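PDB 3HX6: type 4 fimbrial biogenesis protein PilY1 from Pseudomonas aeruginosa, which primes type IV pilus assembly and, through calcium binding and release, seems to regulate pilus retraction in twitching motility, besides serving in adhesion to host cells. Local coordinates for residues Ser194-Gly206 with Ser252-Asp266. The protein carries 3 engineered substitutions. Residues are numbered along the deposited sequence; the frame is centred on the assembly and turned at random.
Sequences SFPKPTVARLHNG and SSPRLADNNSDGVAD. With CA (calcium ion), chain C.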
loop_
_atom_site.group_PDB
_atom_site.type_symbol
_atom_site.label_atom_id
_atom_site.label_comp_id
_atom_site.label_asym_id
_atom_site.label_seq_id
_atom_site.Cartn_x
_atom_site.Cartn_y
_atom_site.Cartn_z
ATOM N N SER A 194 -0.494 13.023 32.117
ATOM C CA SER A 194 -0.693 11.968 31.150
ATOM C C SER A 194 0.141 11.947 29.887
ATOM O O SER A 194 -0.376 12.026 28.773
ATOM C CB SER A 194 -2.175 11.902 30.815
ATOM O OG SER A 194 -2.904 11.604 31.998
ATOM N N PHE A 195 1.447 11.817 30.069
ATOM C CA PHE A 195 2.361 11.722 28.948
ATOM C C PHE A 195 2.222 10.352 28.279
ATOM O O PHE A 195 2.469 10.214 27.083
ATOM C CB PHE A 195 3.796 11.919 29.434
ATOM C CG PHE A 195 4.109 13.331 29.823
ATOM C CD1 PHE A 195 4.496 14.260 28.859
ATOM C CD2 PHE A 195 4.010 13.742 31.147
ATOM C CE1 PHE A 195 4.782 15.573 29.209
ATOM C CE2 PHE A 195 4.293 15.058 31.507
ATOM C CZ PHE A 195 4.681 15.972 30.535
ATOM N N PRO A 196 1.826 9.315 29.045
ATOM C CA PRO A 196 1.689 7.999 28.419
ATOM C C PRO A 196 0.710 8.011 27.255
ATOM O O PRO A 196 -0.284 8.725 27.284
ATOM C CB PRO A 196 1.186 7.121 29.566
ATOM C CG PRO A 196 1.798 7.758 30.770
ATOM C CD PRO A 196 1.564 9.226 30.493
ATOM N N LYS A 197 1.006 7.223 26.231
ATOM C CA LYS A 197 0.131 7.115 25.076
ATOM C C LYS A 197 -0.869 6.004 25.368
ATOM O O LYS A 197 -0.495 4.854 25.596
ATOM C CB LYS A 197 0.926 6.761 23.822
ATOM C CG LYS A 197 1.846 7.865 23.337
ATOM C CD LYS A 197 2.381 7.553 21.945
ATOM C CE LYS A 197 3.214 8.707 21.413
ATOM N NZ LYS A 197 3.422 8.605 19.937
ATOM N N PRO A 198 -2.162 6.334 25.367
ATOM C CA PRO A 198 -3.154 5.300 25.646
ATOM C C PRO A 198 -3.404 4.389 24.457
ATOM O O PRO A 198 -3.087 4.730 23.311
ATOM C CB PRO A 198 -4.391 6.112 26.015
ATOM C CG PRO A 198 -4.269 7.300 25.112
ATOM C CD PRO A 198 -2.797 7.655 25.209
ATOM N N THR A 199 -3.958 3.219 24.744
ATOM C CA THR A 199 -4.326 2.267 23.708
ATOM C C THR A 199 -5.837 2.146 23.830
ATOM O O THR A 199 -6.383 2.164 24.935
ATOM C CB THR A 199 -3.687 0.871 23.926
ATOM O OG1 THR A 199 -2.302 0.907 23.557
ATOM C CG2 THR A 199 -4.395 -0.184 23.070
ATOM N N VAL A 200 -6.511 2.058 22.695
ATOM C CA VAL A 200 -7.954 1.909 22.681
ATOM C C VAL A 200 -8.188 0.478 22.243
ATOM O O VAL A 200 -7.759 0.081 21.164
ATOM C CB VAL A 200 -8.605 2.866 21.684
ATOM C CG1 VAL A 200 -10.108 2.605 21.625
ATOM C CG2 VAL A 200 -8.327 4.304 22.106
ATOM N N ALA A 201 -8.860 -0.304 23.076
ATOM C CA ALA A 201 -9.061 -1.698 22.717
ATOM C C ALA A 201 -10.289 -2.338 23.322
ATOM O O ALA A 201 -10.902 -1.810 24.245
ATOM C CB ALA A 201 -7.820 -2.503 23.100
ATOM N N ARG A 202 -10.636 -3.489 22.770
ATOM C CA ARG A 202 -11.772 -4.258 23.241
ATOM C C ARG A 202 -11.249 -5.180 24.329
ATOM O O ARG A 202 -10.238 -5.859 24.138
ATOM C CB ARG A 202 -12.357 -5.086 22.097
ATOM C CG ARG A 202 -13.500 -5.994 22.514
ATOM C CD ARG A 202 -14.671 -5.208 23.062
ATOM N NE ARG A 202 -15.935 -5.862 22.739
ATOM C CZ ARG A 202 -16.309 -7.050 23.197
ATOM N NH1 ARG A 202 -15.518 -7.735 24.016
ATOM N NH2 ARG A 202 -17.472 -7.563 22.822
ATOM N N LEU A 203 -11.931 -5.203 25.468
ATOM C CA LEU A 203 -11.499 -6.047 26.570
ATOM C C LEU A 203 -12.500 -7.151 26.872
ATOM O O LEU A 203 -13.639 -7.148 26.372
ATOM C CB LEU A 203 -11.258 -5.204 27.831
ATOM C CG LEU A 203 -10.302 -4.014 27.677
ATOM C CD1 LEU A 203 -10.111 -3.323 29.025
ATOM C CD2 LEU A 203 -8.974 -4.485 27.134
ATOM N N HIS A 204 -12.067 -8.092 27.698
ATOM C CA HIS A 204 -12.900 -9.223 28.064
ATOM C C HIS A 204 -14.097 -8.870 28.946
ATOM O O HIS A 204 -14.850 -9.757 29.335
ATOM C CB HIS A 204 -12.036 -10.302 28.728
ATOM C CG HIS A 204 -11.265 -11.134 27.750
ATOM N ND1 HIS A 204 -11.862 -12.092 26.959
ATOM C CD2 HIS A 204 -9.954 -11.125 27.403
ATOM C CE1 HIS A 204 -10.955 -12.638 26.170
ATOM N NE2 HIS A 204 -9.788 -12.068 26.419
ATOM N N ASN A 205 -14.275 -7.590 29.271
ATOM C CA ASN A 205 -15.425 -7.203 30.082
ATOM C C ASN A 205 -16.567 -6.854 29.128
ATOM O O ASN A 205 -17.575 -6.278 29.526
ATOM C CB ASN A 205 -15.085 -6.019 31.001
ATOM C CG ASN A 205 -14.993 -4.706 30.261
ATOM O OD1 ASN A 205 -14.464 -4.640 29.156
ATOM N ND2 ASN A 205 -15.502 -3.645 30.877
ATOM N N GLY A 206 -16.378 -7.222 27.861
ATOM C CA GLY A 206 -17.372 -6.998 26.825
ATOM C C GLY A 206 -17.421 -5.620 26.193
ATOM O O GLY A 206 -18.236 -5.380 25.295
ATOM N N SER A 252 3.767 4.071 32.571
ATOM C CA SER A 252 3.869 4.637 31.228
ATOM C C SER A 252 2.954 3.973 30.199
ATOM O O SER A 252 2.035 3.234 30.560
ATOM C CB SER A 252 5.321 4.569 30.754
ATOM O OG SER A 252 6.168 5.251 31.667
ATOM N N SER A 253 3.227 4.238 28.920
ATOM C CA SER A 253 2.436 3.713 27.809
ATOM C C SER A 253 2.347 2.194 27.781
ATOM O O SER A 253 3.362 1.498 27.748
ATOM C CB SER A 253 3.017 4.200 26.478
ATOM O OG SER A 253 3.303 5.585 26.525
ATOM N N PRO A 254 1.121 1.652 27.772
ATOM C CA PRO A 254 1.008 0.190 27.743
ATOM C C PRO A 254 0.954 -0.368 26.331
ATOM O O PRO A 254 0.656 0.355 25.373
ATOM C CB PRO A 254 -0.299 -0.063 28.481
ATOM C CG PRO A 254 -1.142 1.096 28.012
ATOM C CD PRO A 254 -0.178 2.278 28.081
ATOM N N ARG A 255 1.266 -1.655 26.210
ATOM C CA ARG A 255 1.175 -2.355 24.943
ATOM C C ARG A 255 0.221 -3.516 25.230
ATOM O O ARG A 255 0.483 -4.352 26.095
ATOM C CB ARG A 255 2.531 -2.910 24.501
ATOM C CG ARG A 255 2.461 -3.788 23.244
ATOM C CD ARG A 255 2.051 -2.989 22.001
ATOM N NE ARG A 255 2.983 -1.895 21.755
ATOM C CZ ARG A 255 2.875 -1.013 20.766
ATOM N NH1 ARG A 255 1.864 -1.089 19.906
ATOM N NH2 ARG A 255 3.768 -0.038 20.651
ATOM N N LEU A 256 -0.898 -3.557 24.527
ATOM C CA LEU A 256 -1.851 -4.634 24.740
ATOM C C LEU A 256 -1.488 -5.838 23.888
ATOM O O LEU A 256 -0.965 -5.691 22.782
ATOM C CB LEU A 256 -3.266 -4.152 24.422
ATOM C CG LEU A 256 -4.022 -3.617 25.646
ATOM C CD1 LEU A 256 -3.185 -2.590 26.395
ATOM C CD2 LEU A 256 -5.339 -3.031 25.192
ATOM N N ALA A 257 -1.747 -7.028 24.418
ATOM C CA ALA A 257 -1.449 -8.264 23.704
ATOM C C ALA A 257 -2.726 -9.060 23.503
ATOM O O ALA A 257 -3.538 -9.194 24.422
ATOM C CB ALA A 257 -0.441 -9.102 24.487
ATOM N N ASP A 258 -2.883 -9.586 22.293
ATOM C CA ASP A 258 -4.031 -10.396 21.904
ATOM C C ASP A 258 -3.418 -11.692 21.390
ATOM O O ASP A 258 -3.018 -11.783 20.232
ATOM C CB ASP A 258 -4.805 -9.679 20.791
ATOM C CG ASP A 258 -5.849 -10.568 20.137
ATOM O OD1 ASP A 258 -6.174 -11.630 20.701
ATOM O OD2 ASP A 258 -6.350 -10.193 19.058
ATOM N N ASN A 259 -3.343 -12.698 22.251
ATOM C CA ASN A 259 -2.701 -13.945 21.878
ATOM C C ASN A 259 -3.502 -15.045 21.194
ATOM O O ASN A 259 -3.038 -16.181 21.107
ATOM C CB ASN A 259 -1.968 -14.502 23.100
ATOM C CG ASN A 259 -0.865 -13.573 23.574
ATOM O OD1 ASN A 259 -0.508 -12.625 22.876
ATOM N ND2 ASN A 259 -0.322 -13.838 24.753
ATOM N N ASN A 260 -4.695 -14.721 20.707
ATOM C CA ASN A 260 -5.497 -15.708 19.995
ATOM C C ASN A 260 -6.126 -15.023 18.787
ATOM O O ASN A 260 -7.129 -15.477 18.248
ATOM C CB ASN A 260 -6.569 -16.314 20.909
ATOM C CG ASN A 260 -7.604 -15.299 21.364
ATOM O OD1 ASN A 260 -7.270 -14.179 21.736
ATOM N ND2 ASN A 260 -8.872 -15.701 21.348
ATOM N N SER A 261 -5.516 -13.908 18.392
ATOM C CA SER A 261 -5.940 -13.118 17.244
ATOM C C SER A 261 -7.445 -12.968 17.062
ATOM O O SER A 261 -7.976 -13.294 15.999
ATOM C CB SER A 261 -5.346 -13.714 15.964
ATOM O OG SER A 261 -3.931 -13.708 16.010
ATOM N N ASP A 262 -8.140 -12.478 18.085
ATOM C CA ASP A 262 -9.582 -12.293 17.966
ATOM C C ASP A 262 -9.982 -10.838 18.192
ATOM O O ASP A 262 -11.165 -10.520 18.258
ATOM C CB ASP A 262 -10.335 -13.212 18.941
ATOM C CG ASP A 262 -10.061 -12.878 20.402
ATOM O OD1 ASP A 262 -9.351 -11.884 20.667
ATOM O OD2 ASP A 262 -10.570 -13.607 21.283
ATOM N N GLY A 263 -8.995 -9.956 18.315
ATOM C CA GLY A 263 -9.295 -8.549 18.512
ATOM C C GLY A 263 -9.632 -8.146 19.937
ATOM O O GLY A 263 -9.956 -6.987 20.202
ATOM N N VAL A 264 -9.565 -9.096 20.862
ATOM C CA VAL A 264 -9.850 -8.801 22.260
ATOM C C VAL A 264 -8.549 -8.905 23.041
ATOM O O VAL A 264 -7.917 -9.954 23.049
ATOM C CB VAL A 264 -10.860 -9.793 22.839
ATOM C CG1 VAL A 264 -11.172 -9.435 24.286
ATOM C CG2 VAL A 264 -12.118 -9.783 21.995
ATOM N N ALA A 265 -8.154 -7.813 23.692
ATOM C CA ALA A 265 -6.915 -7.780 24.465
ATOM C C ALA A 265 -6.902 -8.781 25.618
ATOM O O ALA A 265 -7.860 -8.874 26.387
ATOM C CB ALA A 265 -6.678 -6.373 24.994
ATOM N N ASP A 266 -5.798 -9.515 25.744
ATOM C CA ASP A 266 -5.665 -10.514 26.799
ATOM C C ASP A 266 -4.717 -10.100 27.915
ATOM O O ASP A 266 -4.960 -10.413 29.081
ATOM C CB ASP A 266 -5.203 -11.832 26.193
ATOM C CG ASP A 266 -6.103 -12.287 25.067
ATOM O OD1 ASP A 266 -7.322 -12.424 25.306
ATOM O OD2 ASP A 266 -5.592 -12.505 23.952
HETATM CA CA CA C . -7.696 -12.313 22.675
HETATM O O HOH W 1 -0.391 2.547 24.334
HETATM O O HOH W 2 -1.379 -1.404 22.446
HETATM O O HOH W 3 -9.088 -4.617 20.648
HETATM O O HOH W 4 -9.511 -7.866 28.289
HETATM O O HOH W 5 -9.755 -13.185 23.554
#
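His204 reaches across to Val264 and Asp266, and its side chain can be followed outward as a case of second-shell support for a metal site. From CB, the ring carbon CG lies anti to the carbonyl carbon, beside the backbone N (chi1 -79°), which swings the imidazole toward residues 264-266. His204 CD2 comes to 3.2 Å from Ala265 O, and ND1 is hydrogen-bonded to Asp298 OD1. Val264 CG1 sits squarely over one face of the ring in a CH-pi contact, 3.7 Å from His204 CE1. At the tip, His204 NE2 donates in the ring plane to Asp266 OD1 at 2.7 Å, a nearly straight bond of 170°. That carboxylate grips calcium with both oxygens, joined by Asp258 OD1, Asn260 OD1, Asp262 OD1, Val264 O and a water. With ligands at every second residue from 258 to 266, the loop resembles that of an EF-hand, but here it joins strands 251-257 and 267-272, neighbours in one beta-propeller blade. Strands 199-202 and 251-257 begin successive four-stranded blades. Ala265 N donates to Arg202 O at 2.9 Å. Farther back, Leu256 CD2 presses tightly on Ala201 CB at 3.3 Å, and water 1 links Thr199 OG1 to Pro254 O. Beyond it, Lys197 N donates to Ser253 OG over 2.8 Å.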